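Local coordinates for malate synthase (Haloferax volcanii, PDB 3OYZ), which catalyses the magnesium-dependent Claisen condensation of acetyl-CoA with glyoxylate and the hydrolysis of the resulting malyl-CoA, yielding malate and CoA in the glyoxylate cycle, at residues A[19-24]-A[28-33]; A[185-190]-A[255-260]; A[197-202]-A[207-212]. All blocks are in the same frame, centred on the assembly; numbering follows the deposited sequence.

The three contacts belong to one TIM barrel. Contact 1 lies at the outer end of the acetyl-CoA site and contact 2 in the middle of the barrel, where acetyl-CoA meets pyruvate. Their centres are 21 Å apart and their nearest atoms about 8 Å, and acetyl-CoA touches both. Contact 3, nested along the chain inside the loop closed by contact 2, is centred 16 Å from it and touches it directly: Glu190 CG packs on Trp209 CD1 at 3.7 Å and Asp188 OD1 on Leu212 CD1 at 3.6 Å. Contacts 1 and 3 lie on opposite sides of the chain's centre, 32 Å apart between centres; contact 3 touches both other subunits of the assembly.

Contact 1. Residues A[19-24]-A[28-33]; sequences TAVEGE and AKMLRR. With ACO (acetyl coenzyme *a), chain B.
Leu31 packs its isobutyl group against the backbone of Thr19, with CD1 3.6 Å from Thr19 O and 3.7 Å from Thr19 CA, while CD2 reaches the same CA. A branched leucine end suits this place because its two methyls can both rest on the one CA. Thr19 itself turns its side chain away overall, and its hydroxyl bonds to Asn50; what it offers Leu31 is mostly backbone. Farther along, Val21 and Met30 cross at about a right angle, and the pair is tight: Val21 CG2 lies 3.3 Å from Met30 CE. The thioether chain, bent at chi2 and chi3, brings its terminal methyl to the valine.

This is the first beta-alpha connection of the TIM barrel: strand 13-18 runs out into the loop, which turns back into helix 29-36, with Ala28 at the N-cap. Leu31 also rests on Ser17 and on strand 45-49, which joins the helix to the barrel wall.

The same helix turn meets acetyl-CoA. Met30 O lies 3.3 Å from C2A of the adenine, and Arg33 NH1 approaches the 3'-phosphate oxygen O7A at 2.8 Å. That oxygen lies over one face of the guanidinium, whose positive charge suits a phosphate neighbour.

Contact 2. Residues A[185-190]-A[255-260]; sequences LLVDGE and GIWSLT. With PYR (pyruvic acid), chain C; ACO (acetyl coenzyme *a), chain B.
Val187 and Trp257 meet inside the barrel at about a right angle, with Val187 CG1 3.6 Å from both CE3 and CZ3 of the indole. This is the close part of the contact. The methyl comes in obliquely at the six-membered ring, carried there by a chi1 of -176° that sets CG1 anti to the backbone N, and a beta-branched valine keeps it short and rigid. Asp188 O is a looser neighbour, 4.0 Å from CE3.

Strands 183-188 and 255-258 are not adjacent in the parallel sheet of this TIM barrel, since strand 226-229 lies between them. Their backbones therefore stay apart, with the CA atoms of Val187 and Trp257 8.3 Å from each other, and side chains bridge the gap.

Toward the ligands the packing passes from protein to substrate analogue. Pyruvate CB sits over one face of Trp257, 3.2 Å from CH2, while Trp257 NE1 bonds to Thr16. A broad, flat indole can thus bear on valine and pyruvate together. Past the strand end the two segments diverge: Leu259 O accepts bent hydrogen bonds from acetyl-CoA N8P (3.0 Å) and N6A (3.1 Å) and a weak one from OAP, so that one carbonyl meets both pantetheine and adenine.

Contact 3. Residues A[197-202]-A[207-212]; sequences MRAMTP and PAWPEL. With K (potassium ion), chain F.
A potassium site at a subunit interface borders this contact, where the end of helix 190-197 and the loop after it fold over the start of helix 210-223. Met197 O binds the ion at 2.7 Å; Ser217, Ser221 and Gly252 of a neighbouring subunit supply further ligands. The Met197 side chain turns instead toward Trp209 and slides past it in the opposite direction. Its CB lies 3.6 Å from CH2 of the indole. The chain then curls, bent at chi2 and chi3, to bring CE within 3.7 Å of Trp209 CZ3, so that one flexible methionine touches the six-membered ring at two points. Ala199 CB comes obliquely to the same benzo end, 3.6 Å from Trp209 CZ2; a side chain of one carbon fits where the loop passes so near the ring.

Between these residues helix 190-197 ends in a Schellman motif, with Arg198 at positive phi (65°). This turn directs the chain into the extended loop that belongs to a beta-alpha connection of the TIM barrel, following strand 183-188. Arg198 makes a cation-pi contact with Phe10 of the neighbouring subunit.

At the other end, Pro207 lies between the loop and the indole. Its CG is 4.0 Å from Ala199 CB and 4.1 Å from Thr201 CG2, and its CB stands over one face of Trp209, offset toward the rim. A rigid proline ring gives a compact apolar surface to both neighbours. Thr201 presents its methyl to the proline, while OG1 bonds to Glu205 O and Gly204 N, both in the turn between the segments. Trp209, at the N-cap position of helix 210-223, ties its NE1 to Thr194 OG1 on the preceding helix.

Contact 1. Residues A[19-24]-A[28-33]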
# COMPACT_ATOMS: atom_id res chain seq x y z
N THR A 19 11.14 -2.84 -32.98
CA THR A 19 10.88 -2.09 -34.21
C THR A 19 11.95 -2.41 -35.28
O THR A 19 11.74 -2.12 -36.46
CB THR A 19 10.96 -0.60 -33.92
OG1 THR A 19 12.27 -0.43 -33.38
CG2 THR A 19 9.94 -0.24 -32.82
N ALA A 20 13.07 -2.98 -34.87
CA ALA A 20 14.20 -3.25 -35.75
C ALA A 20 15.11 -4.34 -35.17
O ALA A 20 15.80 -4.10 -34.18
CB ALA A 20 15.01 -1.99 -36.04
N VAL A 21 15.13 -5.53 -35.77
CA VAL A 21 15.95 -6.63 -35.24
C VAL A 21 17.11 -6.91 -36.19
O VAL A 21 16.96 -6.82 -37.40
CB VAL A 21 15.08 -7.88 -35.02
CG1 VAL A 21 15.87 -9.03 -34.40
CG2 VAL A 21 13.91 -7.54 -34.11
N GLU A 22 18.29 -7.19 -35.65
CA GLU A 22 19.47 -7.39 -36.49
C GLU A 22 19.67 -8.87 -36.86
O GLU A 22 19.03 -9.76 -36.30
CB GLU A 22 20.72 -6.77 -35.85
CG GLU A 22 21.91 -6.60 -36.82
CD GLU A 22 22.92 -5.54 -36.38
OE1 GLU A 22 23.38 -5.55 -35.21
OE2 GLU A 22 23.25 -4.68 -37.24
N GLY A 23 20.56 -9.12 -37.83
CA GLY A 23 20.79 -10.47 -38.34
C GLY A 23 20.21 -10.37 -39.73
O GLY A 23 20.96 -10.30 -40.71
N GLU A 24 18.89 -10.34 -39.81
CA GLU A 24 18.23 -9.58 -40.87
C GLU A 24 18.04 -10.21 -42.26
O GLU A 24 18.90 -10.16 -43.15
CB GLU A 24 18.91 -8.22 -41.05
CG GLU A 24 18.15 -7.25 -41.94
CD GLU A 24 18.99 -6.66 -43.07
OE1 GLU A 24 19.51 -5.54 -42.89
OE2 GLU A 24 19.13 -7.32 -44.12
N ALA A 28 12.14 -4.91 -39.99
CA ALA A 28 10.75 -4.68 -39.63
C ALA A 28 9.82 -5.88 -39.51
O ALA A 28 8.61 -5.71 -39.39
CB ALA A 28 10.14 -3.70 -40.58
N LYS A 29 10.37 -7.09 -39.54
CA LYS A 29 9.56 -8.29 -39.72
C LYS A 29 8.58 -8.42 -38.54
O LYS A 29 7.38 -8.56 -38.73
CB LYS A 29 10.45 -9.54 -39.81
CG LYS A 29 9.60 -10.82 -40.02
CD LYS A 29 10.21 -12.11 -39.44
CE LYS A 29 11.69 -12.27 -39.83
NZ LYS A 29 12.46 -13.16 -38.91
N MET A 30 9.08 -8.29 -37.31
CA MET A 30 8.13 -8.29 -36.18
C MET A 30 7.03 -7.25 -36.22
O MET A 30 5.91 -7.58 -35.86
CB MET A 30 8.86 -8.29 -34.85
CG MET A 30 9.94 -9.34 -34.83
SD MET A 30 10.06 -9.92 -33.14
CE MET A 30 11.81 -9.78 -32.95
N LEU A 31 7.27 -6.04 -36.69
CA LEU A 31 6.18 -5.09 -36.84
C LEU A 31 5.16 -5.40 -37.93
O LEU A 31 3.94 -5.13 -37.78
CB LEU A 31 6.76 -3.69 -37.11
CG LEU A 31 7.74 -3.01 -36.16
CD1 LEU A 31 8.15 -1.68 -36.73
CD2 LEU A 31 7.17 -2.89 -34.72
N ARG A 32 5.66 -5.88 -39.08
CA ARG A 32 4.77 -6.20 -40.22
C ARG A 32 3.84 -7.30 -39.80
O ARG A 32 2.66 -7.25 -40.07
CB ARG A 32 5.55 -6.60 -41.49
CG ARG A 32 6.58 -5.57 -41.92
CD ARG A 32 6.86 -5.60 -43.44
NE ARG A 32 8.19 -5.08 -43.70
CZ ARG A 32 8.39 -3.84 -44.10
NH1 ARG A 32 7.37 -3.06 -44.43
NH2 ARG A 32 9.63 -3.45 -44.29
N ARG A 33 4.34 -8.28 -39.07
CA ARG A 33 3.47 -9.37 -38.62
C ARG A 33 2.47 -8.91 -37.57
O ARG A 33 1.27 -9.19 -37.67
CB ARG A 33 4.39 -10.47 -38.07
CG ARG A 33 3.64 -11.49 -37.24
CD ARG A 33 4.46 -12.55 -36.51
NE ARG A 33 3.64 -13.74 -36.29
CZ ARG A 33 3.64 -14.80 -37.10
NH1 ARG A 33 4.41 -14.84 -38.18
NH2 ARG A 33 2.88 -15.85 -36.82
N1A ACO B . 5.80 -8.78 -31.81
C2A ACO B . 5.62 -9.29 -33.05
N3A ACO B . 5.79 -10.60 -33.28
C4A ACO B . 6.16 -11.49 -32.32
C5A ACO B . 6.36 -10.95 -30.96
C6A ACO B . 6.20 -9.50 -30.74
N6A ACO B . 6.44 -9.05 -29.48
N7A ACO B . 6.72 -11.98 -30.17
C8A ACO B . 6.77 -13.08 -30.96
N9A ACO B . 6.39 -12.80 -32.22
C1B ACO B . 6.32 -13.82 -33.31
C2B ACO B . 7.50 -14.77 -33.14
O2B ACO B . 8.64 -14.21 -33.80
C3B ACO B . 6.99 -16.06 -33.75
O3B ACO B . 7.11 -15.81 -35.15
P3B ACO B . 7.25 -16.94 -36.34
O7A ACO B . 5.82 -16.89 -36.87
O8A ACO B . 7.67 -18.16 -35.53
O9A ACO B . 8.33 -16.48 -37.28
C4B ACO B . 5.53 -16.05 -33.35
O4B ACO B . 5.16 -14.67 -33.23
C5B ACO B . 5.31 -16.71 -31.99
O5B ACO B . 6.42 -16.34 -31.17
P1A ACO B . 6.72 -17.05 -29.76
O1A ACO B . 7.15 -18.48 -29.87
O2A ACO B . 5.46 -16.85 -28.97
O3A ACO B . 7.90 -16.29 -29.00
P2A ACO B . 9.44 -16.42 -29.44
O4A ACO B . 9.26 -16.30 -30.92
O5A ACO B . 10.06 -17.49 -28.58
O6A ACO B . 10.19 -15.09 -28.91
CBP ACO B . 10.55 -13.11 -27.49
CCP ACO B . 10.13 -14.58 -27.56
CDP ACO B . 11.97 -12.91 -28.00
CEP ACO B . 10.53 -12.72 -26.02
CAP ACO B . 9.65 -12.20 -28.33
OAP ACO B . 8.32 -12.60 -28.00
C9P ACO B . 9.79 -10.72 -28.03
O9P ACO B . 10.80 -10.11 -28.38
N8P ACO B . 8.78 -10.15 -27.35
C7P ACO B . 8.84 -8.73 -27.03
C6P ACO B . 9.85 -8.39 -25.92
C5P ACO B . 9.56 -6.94 -25.56
O5P ACO B . 8.66 -6.33 -26.13
N4P ACO B . 10.30 -6.44 -24.57
C3P ACO B . 10.16 -5.10 -24.04
C2P ACO B . 8.85 -4.92 -23.28
S1P ACO B . 9.35 -5.41 -21.66
C ACO B . 10.17 -4.14 -20.91
O ACO B . 10.63 -3.19 -21.51
CH3 ACO B . 10.37 -4.26 -19.43

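Contact 2. Residues A[185-190]-A[255-260]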
# COMPACT_ATOMS: atom_id res chain seq x y z
N LEU A 185 -2.70 6.26 -20.73
CA LEU A 185 -2.53 5.09 -19.88
C LEU A 185 -1.40 5.37 -18.86
O LEU A 185 -0.37 6.05 -19.17
CB LEU A 185 -2.03 3.85 -20.67
CG LEU A 185 -2.91 3.53 -21.91
CD1 LEU A 185 -2.23 2.43 -22.72
CD2 LEU A 185 -4.19 2.94 -21.33
N LEU A 186 -1.60 4.78 -17.69
CA LEU A 186 -0.54 4.75 -16.69
C LEU A 186 -0.19 3.29 -16.60
O LEU A 186 -1.03 2.46 -16.18
CB LEU A 186 -1.08 5.20 -15.31
CG LEU A 186 -1.74 6.59 -15.36
CD1 LEU A 186 -2.30 6.89 -13.89
CD2 LEU A 186 -0.72 7.62 -15.94
N VAL A 187 1.05 2.97 -16.96
CA VAL A 187 1.35 1.55 -17.16
C VAL A 187 2.47 1.15 -16.25
O VAL A 187 3.49 1.78 -16.31
CB VAL A 187 1.83 1.26 -18.63
CG1 VAL A 187 2.05 -0.22 -18.87
CG2 VAL A 187 0.85 1.82 -19.64
N ASP A 188 2.35 0.14 -15.39
CA ASP A 188 3.48 -0.25 -14.56
C ASP A 188 4.61 -0.90 -15.36
O ASP A 188 4.32 -1.70 -16.27
CB ASP A 188 3.04 -1.21 -13.47
CG ASP A 188 2.23 -0.48 -12.41
OD1 ASP A 188 2.50 0.73 -12.31
OD2 ASP A 188 1.34 -1.04 -11.79
N GLY A 189 5.84 -0.59 -14.97
CA GLY A 189 6.99 -1.25 -15.54
C GLY A 189 7.74 -1.97 -14.45
O GLY A 189 8.75 -1.48 -13.98
N GLU A 190 7.31 -3.17 -14.09
CA GLU A 190 7.85 -3.85 -12.92
C GLU A 190 9.35 -4.14 -13.00
O GLU A 190 9.99 -4.22 -11.95
CB GLU A 190 7.09 -5.13 -12.58
CG GLU A 190 5.87 -4.95 -11.67
CD GLU A 190 4.57 -4.69 -12.42
OE1 GLU A 190 4.70 -4.32 -13.60
OE2 GLU A 190 3.46 -4.79 -11.84
N GLY A 255 -6.11 -3.99 -17.52
CA GLY A 255 -5.27 -4.23 -18.68
C GLY A 255 -3.92 -4.79 -18.30
O GLY A 255 -3.47 -4.60 -17.16
N ILE A 256 -3.23 -5.45 -19.23
CA ILE A 256 -1.94 -6.02 -18.89
C ILE A 256 -1.04 -5.94 -20.08
O ILE A 256 -1.53 -5.93 -21.19
CB ILE A 256 -1.99 -7.47 -18.27
CG1 ILE A 256 -0.61 -7.91 -17.74
CG2 ILE A 256 -2.59 -8.47 -19.35
CD1 ILE A 256 -0.63 -9.11 -16.77
N TRP A 257 0.27 -5.86 -19.87
CA TRP A 257 1.22 -5.85 -20.98
C TRP A 257 1.24 -7.29 -21.57
O TRP A 257 1.07 -8.26 -20.83
CB TRP A 257 2.60 -5.59 -20.40
CG TRP A 257 3.67 -5.04 -21.28
CD1 TRP A 257 4.27 -5.66 -22.39
CD2 TRP A 257 4.37 -3.81 -21.07
NE1 TRP A 257 5.22 -4.81 -22.91
CE2 TRP A 257 5.32 -3.69 -22.11
CE3 TRP A 257 4.24 -2.76 -20.13
CZ2 TRP A 257 6.16 -2.57 -22.21
CZ3 TRP A 257 5.04 -1.65 -20.24
CH2 TRP A 257 6.02 -1.56 -21.27
N SER A 258 1.39 -7.40 -22.89
CA SER A 258 1.53 -8.70 -23.58
C SER A 258 2.85 -8.74 -24.30
O SER A 258 3.22 -7.74 -24.89
CB SER A 258 0.39 -8.84 -24.58
OG SER A 258 -0.69 -9.23 -23.79
N LEU A 259 3.62 -9.83 -24.19
CA LEU A 259 4.96 -9.83 -24.79
C LEU A 259 4.93 -10.67 -26.08
O LEU A 259 5.86 -10.64 -26.90
CB LEU A 259 6.02 -10.39 -23.82
CG LEU A 259 6.18 -9.48 -22.58
CD1 LEU A 259 7.10 -10.14 -21.61
CD2 LEU A 259 6.76 -8.17 -23.13
N THR A 260 3.91 -11.51 -26.21
CA THR A 260 3.86 -12.45 -27.34
C THR A 260 2.46 -12.51 -27.94
O THR A 260 1.47 -12.21 -27.27
CB THR A 260 4.25 -13.90 -26.91
OG1 THR A 260 3.24 -14.44 -26.05
CG2 THR A 260 5.59 -13.98 -26.21
C PYR C . 9.79 -2.46 -17.51
O PYR C . 10.79 -1.76 -17.16
OXT PYR C . 9.21 -3.30 -16.73
CA PYR C . 9.23 -2.18 -18.76
O3 PYR C . 9.74 -1.24 -19.51
CB PYR C . 8.01 -2.90 -19.22
N1A ACO B . 5.80 -8.78 -31.81
C2A ACO B . 5.62 -9.29 -33.05
N3A ACO B . 5.79 -10.60 -33.28
C4A ACO B . 6.16 -11.49 -32.32
C5A ACO B . 6.36 -10.95 -30.96
C6A ACO B . 6.20 -9.50 -30.74
N6A ACO B . 6.44 -9.05 -29.48
N7A ACO B . 6.72 -11.98 -30.17
C8A ACO B . 6.77 -13.08 -30.96
N9A ACO B . 6.39 -12.80 -32.22
C1B ACO B . 6.32 -13.82 -33.31
C2B ACO B . 7.50 -14.77 -33.14
O2B ACO B . 8.64 -14.21 -33.80
C3B ACO B . 6.99 -16.06 -33.75
O3B ACO B . 7.11 -15.81 -35.15
P3B ACO B . 7.25 -16.94 -36.34
O7A ACO B . 5.82 -16.89 -36.87
O8A ACO B . 7.67 -18.16 -35.53
O9A ACO B . 8.33 -16.48 -37.28
C4B ACO B . 5.53 -16.05 -33.35
O4B ACO B . 5.16 -14.67 -33.23
C5B ACO B . 5.31 -16.71 -31.99
O5B ACO B . 6.42 -16.34 -31.17
P1A ACO B . 6.72 -17.05 -29.76
O1A ACO B . 7.15 -18.48 -29.87
O2A ACO B . 5.46 -16.85 -28.97
O3A ACO B . 7.90 -16.29 -29.00
P2A ACO B . 9.44 -16.42 -29.44
O4A ACO B . 9.26 -16.30 -30.92
O5A ACO B . 10.06 -17.49 -28.58
O6A ACO B . 10.19 -15.09 -28.91
CBP ACO B . 10.55 -13.11 -27.49
CCP ACO B . 10.13 -14.58 -27.56
CDP ACO B . 11.97 -12.91 -28.00
CEP ACO B . 10.53 -12.72 -26.02
CAP ACO B . 9.65 -12.20 -28.33
OAP ACO B . 8.32 -12.60 -28.00
C9P ACO B . 9.79 -10.72 -28.03
O9P ACO B . 10.80 -10.11 -28.38
N8P ACO B . 8.78 -10.15 -27.35
C7P ACO B . 8.84 -8.73 -27.03
C6P ACO B . 9.85 -8.39 -25.92
C5P ACO B . 9.56 -6.94 -25.56
O5P ACO B . 8.66 -6.33 -26.13
N4P ACO B . 10.30 -6.44 -24.57
C3P ACO B . 10.16 -5.10 -24.04
C2P ACO B . 8.85 -4.92 -23.28
S1P ACO B . 9.35 -5.41 -21.66
C ACO B . 10.17 -4.14 -20.91
O ACO B . 10.63 -3.19 -21.51
CH3 ACO B . 10.37 -4.26 -19.43

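Contact 3. Residues A[197-202]-A[207-212]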
# COMPACT_ATOMS: atom_id res chain seq x y z
N MET A 197 13.90 0.35 -7.23
CA MET A 197 13.61 0.07 -5.83
C MET A 197 14.75 -0.77 -5.20
O MET A 197 14.76 -0.88 -3.94
CB MET A 197 12.24 -0.64 -5.68
CG MET A 197 11.01 0.26 -6.22
SD MET A 197 10.73 1.52 -4.87
CE MET A 197 9.71 0.49 -3.80
N ARG A 198 15.68 -1.30 -6.01
CA ARG A 198 16.78 -2.16 -5.48
C ARG A 198 16.25 -3.47 -4.87
O ARG A 198 16.80 -3.98 -3.91
CB ARG A 198 17.79 -1.47 -4.54
CG ARG A 198 18.32 -0.16 -5.18
CD ARG A 198 19.52 0.51 -4.55
NE ARG A 198 19.38 0.66 -3.12
CZ ARG A 198 20.41 0.98 -2.34
NH1 ARG A 198 21.62 1.16 -2.87
NH2 ARG A 198 20.23 1.09 -1.03
N ALA A 199 15.22 -4.05 -5.46
CA ALA A 199 14.66 -5.20 -4.83
C ALA A 199 15.46 -6.43 -5.32
O ALA A 199 16.05 -6.41 -6.39
CB ALA A 199 13.19 -5.33 -5.18
N MET A 200 15.34 -7.51 -4.58
CA MET A 200 15.91 -8.77 -5.04
C MET A 200 15.10 -9.94 -4.55
O MET A 200 14.33 -9.87 -3.58
CB MET A 200 17.41 -8.85 -4.74
CG MET A 200 17.81 -8.90 -3.29
SD MET A 200 19.59 -8.52 -3.17
CE MET A 200 19.67 -8.73 -1.44
N THR A 201 15.16 -11.02 -5.31
CA THR A 201 14.46 -12.23 -4.84
C THR A 201 15.40 -13.45 -4.96
O THR A 201 16.25 -13.42 -5.84
CB THR A 201 13.23 -12.52 -5.75
OG1 THR A 201 13.70 -12.69 -7.09
CG2 THR A 201 12.13 -11.39 -5.71
N PRO A 202 15.19 -14.53 -4.18
CA PRO A 202 16.08 -15.72 -4.28
C PRO A 202 16.17 -16.32 -5.71
O PRO A 202 17.27 -16.66 -6.16
CB PRO A 202 15.43 -16.69 -3.30
CG PRO A 202 14.66 -15.81 -2.34
CD PRO A 202 14.03 -14.83 -3.32
N PRO A 207 9.57 -9.43 -8.11
CA PRO A 207 8.58 -9.36 -7.04
C PRO A 207 7.17 -9.03 -7.63
O PRO A 207 7.00 -8.46 -8.70
CB PRO A 207 9.04 -8.13 -6.20
CG PRO A 207 10.39 -7.83 -6.64
CD PRO A 207 10.58 -8.36 -8.06
N ALA A 208 6.13 -9.29 -6.86
CA ALA A 208 4.75 -9.05 -7.29
C ALA A 208 4.26 -7.58 -7.17
O ALA A 208 3.29 -7.19 -7.87
CB ALA A 208 3.86 -10.03 -6.51
N TRP A 209 4.92 -6.78 -6.33
CA TRP A 209 4.59 -5.33 -6.08
C TRP A 209 3.10 -5.03 -6.06
O TRP A 209 2.60 -4.18 -6.81
CB TRP A 209 5.22 -4.51 -7.22
CG TRP A 209 6.70 -4.62 -7.32
CD1 TRP A 209 7.45 -5.09 -8.36
CD2 TRP A 209 7.61 -4.10 -6.34
NE1 TRP A 209 8.76 -4.91 -8.07
CE2 TRP A 209 8.90 -4.29 -6.85
CE3 TRP A 209 7.44 -3.44 -5.11
CZ2 TRP A 209 10.05 -3.91 -6.13
CZ3 TRP A 209 8.58 -3.01 -4.42
CH2 TRP A 209 9.87 -3.27 -4.92
N PRO A 210 2.37 -5.66 -5.13
CA PRO A 210 0.92 -5.37 -5.09
C PRO A 210 0.62 -3.91 -4.86
O PRO A 210 -0.33 -3.38 -5.42
CB PRO A 210 0.39 -6.17 -3.86
CG PRO A 210 1.62 -6.64 -3.11
CD PRO A 210 2.84 -6.52 -4.02
N GLU A 211 1.39 -3.24 -4.00
CA GLU A 211 1.13 -1.81 -3.72
C GLU A 211 1.35 -0.90 -4.90
O GLU A 211 0.57 0.05 -5.09
CB GLU A 211 1.96 -1.24 -2.56
CG GLU A 211 1.77 -2.02 -1.24
CD GLU A 211 2.65 -3.27 -1.11
OE1 GLU A 211 3.37 -3.65 -2.09
OE2 GLU A 211 2.58 -3.90 -0.03
N LEU A 212 2.35 -1.21 -5.72
CA LEU A 212 2.53 -0.43 -6.94
C LEU A 212 1.28 -0.48 -7.81
O LEU A 212 0.85 0.53 -8.32
CB LEU A 212 3.74 -0.87 -7.74
CG LEU A 212 3.92 -0.24 -9.10
CD1 LEU A 212 4.06 1.30 -9.15
CD2 LEU A 212 4.96 -0.97 -9.98
K K F . 14.45 0.92 -1.95